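Local coordinates for protein parahox neighbor (Phaeodactylum tricornutum CCAP 1055/1, PDB 5Z5M) that probably catalyses the last two steps of urate degradation, hydrolysing 5-hydroxyisourate and decarboxylating the resulting OHCU stereoselectively to (S)-allantoin, at residues Y26-W31 with L72-D77. Sequence-based numbering, arbitrary orientation.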
loop_
_atom_site.group_PDB
_atom_site.type_symbol
_atom_site.label_atom_id
_atom_site.label_comp_id
_atom_site.label_asym_id
_atom_site.label_seq_id
_atom_site.Cartn_x
_atom_site.Cartn_y
_atom_site.Cartn_z
ATOM N N TYR A 26 -24.842 29.984 3.749
ATOM C CA TYR A 26 -24.053 30.292 4.932
ATOM C C TYR A 26 -24.952 31.033 5.918
ATOM O O TYR A 26 -25.658 31.978 5.549
ATOM C CB TYR A 26 -22.809 31.112 4.576
ATOM C CG TYR A 26 -21.768 30.338 3.784
ATOM C CD1 TYR A 26 -21.806 30.303 2.392
ATOM C CD2 TYR A 26 -20.747 29.648 4.429
ATOM C CE1 TYR A 26 -20.855 29.600 1.668
ATOM C CE2 TYR A 26 -19.794 28.941 3.712
ATOM C CZ TYR A 26 -19.855 28.918 2.334
ATOM O OH TYR A 26 -18.909 28.211 1.621
ATOM N N GLU A 27 -24.927 30.578 7.165
ATOM C CA GLU A 27 -25.853 31.030 8.198
ATOM C C GLU A 27 -25.781 32.527 8.460
ATOM O O GLU A 27 -24.717 33.059 8.786
ATOM C CB GLU A 27 -25.585 30.276 9.504
ATOM C CG GLU A 27 -26.744 30.281 10.480
ATOM C CD GLU A 27 -27.801 29.250 10.130
ATOM O OE1 GLU A 27 -27.599 28.491 9.158
ATOM O OE2 GLU A 27 -28.834 29.197 10.830
ATOM N N HIS A 28 -26.927 33.192 8.323
ATOM C CA HIS A 28 -27.051 34.627 8.571
ATOM C C HIS A 28 -25.993 35.407 7.812
ATOM O O HIS A 28 -25.446 36.384 8.322
ATOM C CB HIS A 28 -26.945 34.930 10.068
ATOM C CG HIS A 28 -27.955 34.206 10.903
ATOM N ND1 HIS A 28 -28.950 33.425 10.361
ATOM C CD2 HIS A 28 -28.117 34.143 12.248
ATOM C CE1 HIS A 28 -29.685 32.911 11.333
ATOM N NE2 HIS A 28 -29.200 33.332 12.486
ATOM N N SER A 29 -25.701 34.958 6.595
ATOM C CA SER A 29 -24.644 35.556 5.797
ATOM C C SER A 29 -25.106 35.784 4.368
ATOM O O SER A 29 -24.524 35.251 3.423
ATOM C CB SER A 29 -23.398 34.667 5.817
ATOM O OG SER A 29 -22.942 34.475 7.144
ATOM N N ALA A 30 -26.155 36.588 4.213
ATOM C CA ALA A 30 -26.688 36.898 2.893
ATOM C C ALA A 30 -25.668 37.661 2.049
ATOM O O ALA A 30 -25.767 37.678 0.822
ATOM C CB ALA A 30 -27.982 37.695 3.011
ATOM N N TRP A 31 -24.691 38.283 2.707
ATOM C CA TRP A 31 -23.654 39.033 2.003
ATOM C C TRP A 31 -22.860 38.156 1.032
ATOM O O TRP A 31 -22.352 38.650 0.024
ATOM C CB TRP A 31 -22.698 39.717 2.994
ATOM C CG TRP A 31 -21.971 38.802 3.946
ATOM C CD1 TRP A 31 -22.400 38.390 5.174
ATOM C CD2 TRP A 31 -20.674 38.219 3.759
ATOM N NE1 TRP A 31 -21.461 37.574 5.757
ATOM C CE2 TRP A 31 -20.390 37.453 4.910
ATOM C CE3 TRP A 31 -19.729 38.262 2.729
ATOM C CZ2 TRP A 31 -19.203 36.740 5.060
ATOM C CZ3 TRP A 31 -18.548 37.551 2.879
ATOM C CH2 TRP A 31 -18.297 36.799 4.035
ATOM N N LEU A 72 -18.827 32.173 11.911
ATOM C CA LEU A 72 -18.759 31.056 12.849
ATOM C C LEU A 72 -19.729 31.237 14.017
ATOM O O LEU A 72 -20.438 30.304 14.390
ATOM C CB LEU A 72 -17.336 30.884 13.383
ATOM C CG LEU A 72 -16.250 30.507 12.375
ATOM C CD1 LEU A 72 -14.921 30.296 13.080
ATOM C CD2 LEU A 72 -16.647 29.268 11.579
ATOM N N CYS A 73 -19.763 32.438 14.586
ATOM C CA CYS A 73 -20.602 32.693 15.755
ATOM C C CYS A 73 -22.083 32.699 15.402
ATOM O O CYS A 73 -22.939 32.539 16.272
ATOM C CB CYS A 73 -20.215 34.017 16.414
ATOM S SG CYS A 73 -18.570 33.986 17.157
ATOM N N ALA A 74 -22.380 32.877 14.121
ATOM C CA ALA A 74 -23.756 32.857 13.654
ATOM C C ALA A 74 -24.283 31.432 13.609
ATOM O O ALA A 74 -25.490 31.208 13.529
ATOM C CB ALA A 74 -23.864 33.508 12.277
ATOM N N HIS A 75 -23.372 30.466 13.666
ATOM C CA HIS A 75 -23.765 29.070 13.559
ATOM C C HIS A 75 -24.396 28.573 14.856
ATOM O O HIS A 75 -23.926 28.893 15.949
ATOM C CB HIS A 75 -22.566 28.198 13.179
ATOM C CG HIS A 75 -22.936 26.992 12.380
ATOM N ND1 HIS A 75 -23.178 27.045 11.024
ATOM C CD2 HIS A 75 -23.125 25.700 12.745
ATOM C CE1 HIS A 75 -23.492 25.838 10.588
ATOM N NE2 HIS A 75 -23.469 25.004 11.611
ATOM N N PRO A 76 -25.484 27.798 14.732
ATOM C CA PRO A 76 -26.224 27.254 15.874
ATOM C C PRO A 76 -25.392 26.296 16.714
ATOM O O PRO A 76 -24.646 25.480 16.171
ATOM C CB PRO A 76 -27.393 26.513 15.215
ATOM C CG PRO A 76 -27.533 27.138 13.873
ATOM C CD PRO A 76 -26.140 27.480 13.454
ATOM N N ASP A 77 -25.526 26.402 18.030
ATOM C CA ASP A 77 -24.851 25.502 18.956
ATOM C C ASP A 77 -25.616 24.184 19.041
ATOM O O ASP A 77 -26.809 24.174 19.344
ATOM C CB ASP A 77 -24.739 26.158 20.335
ATOM C CG ASP A 77 -23.594 25.602 21.157
ATOM O OD1 ASP A 77 -22.784 26.408 21.668
ATOM O OD2 ASP A 77 -23.510 24.364 21.299
HETATM O O HOH W 1 -23.618 28.360 7.954
#
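The imidazole of His-75 and CB of Glu-27 lie near each other, with Glu-27 CB 4.3 Å from His-75 ND1 and oblique to the ring. One face of this ring carries CD of its own neighbour Pro-76, offset toward the rim. At its edge, in the ring plane, sits a water. The water accepts a hydrogen bond from the backbone N of Glu-27 (2.7 Å) and is only weakly linked to His-75 ND1. The His-28 ring has CG of Glu-27 over one face, also toward the rim, and Ala-74 O at an oblique angle. Glu-27 makes most of the contact from its segment. Its CG stands anti to the backbone N (chi1 -159°), which places Glu-27 CG 3.4 Å from Ala-74 O. The chain bends at chi2, and its tip then meets the proline ring end on, with Glu-27 OE2 3.9 Å from Pro-76 CG. OE1 forms a salt bridge with Arg-169 of helix 151-173. The contact lies at the surface of the all-helical OHCU decarboxylase part of the chain. It joins the type II beta turn Tyr-26 to Ser-29, just ahead of helix 30-38, to the loop that follows helix 65-73. No direct hydrogen bond crosses between the segments. An alanine at Glu-27 would probably leave Arg-169 without this carboxylate and open a gap beside Ala-74 O and the Pro-76 ring. The methyl of Ala-74 packs against the turn, with Ala-74 CB 3.6 Å from Glu-27 O and 4.0 Å from His-28 CB. Ser-29 OG gives a 2.8 Å hydrogen bond to Glu-27 O, approaching from above the carbonyl plane. Helix 151-173 backs both segments: Tyr-26 OH is hydrogen-bonded to His-163 ND1, and His-75 touches Ile-165.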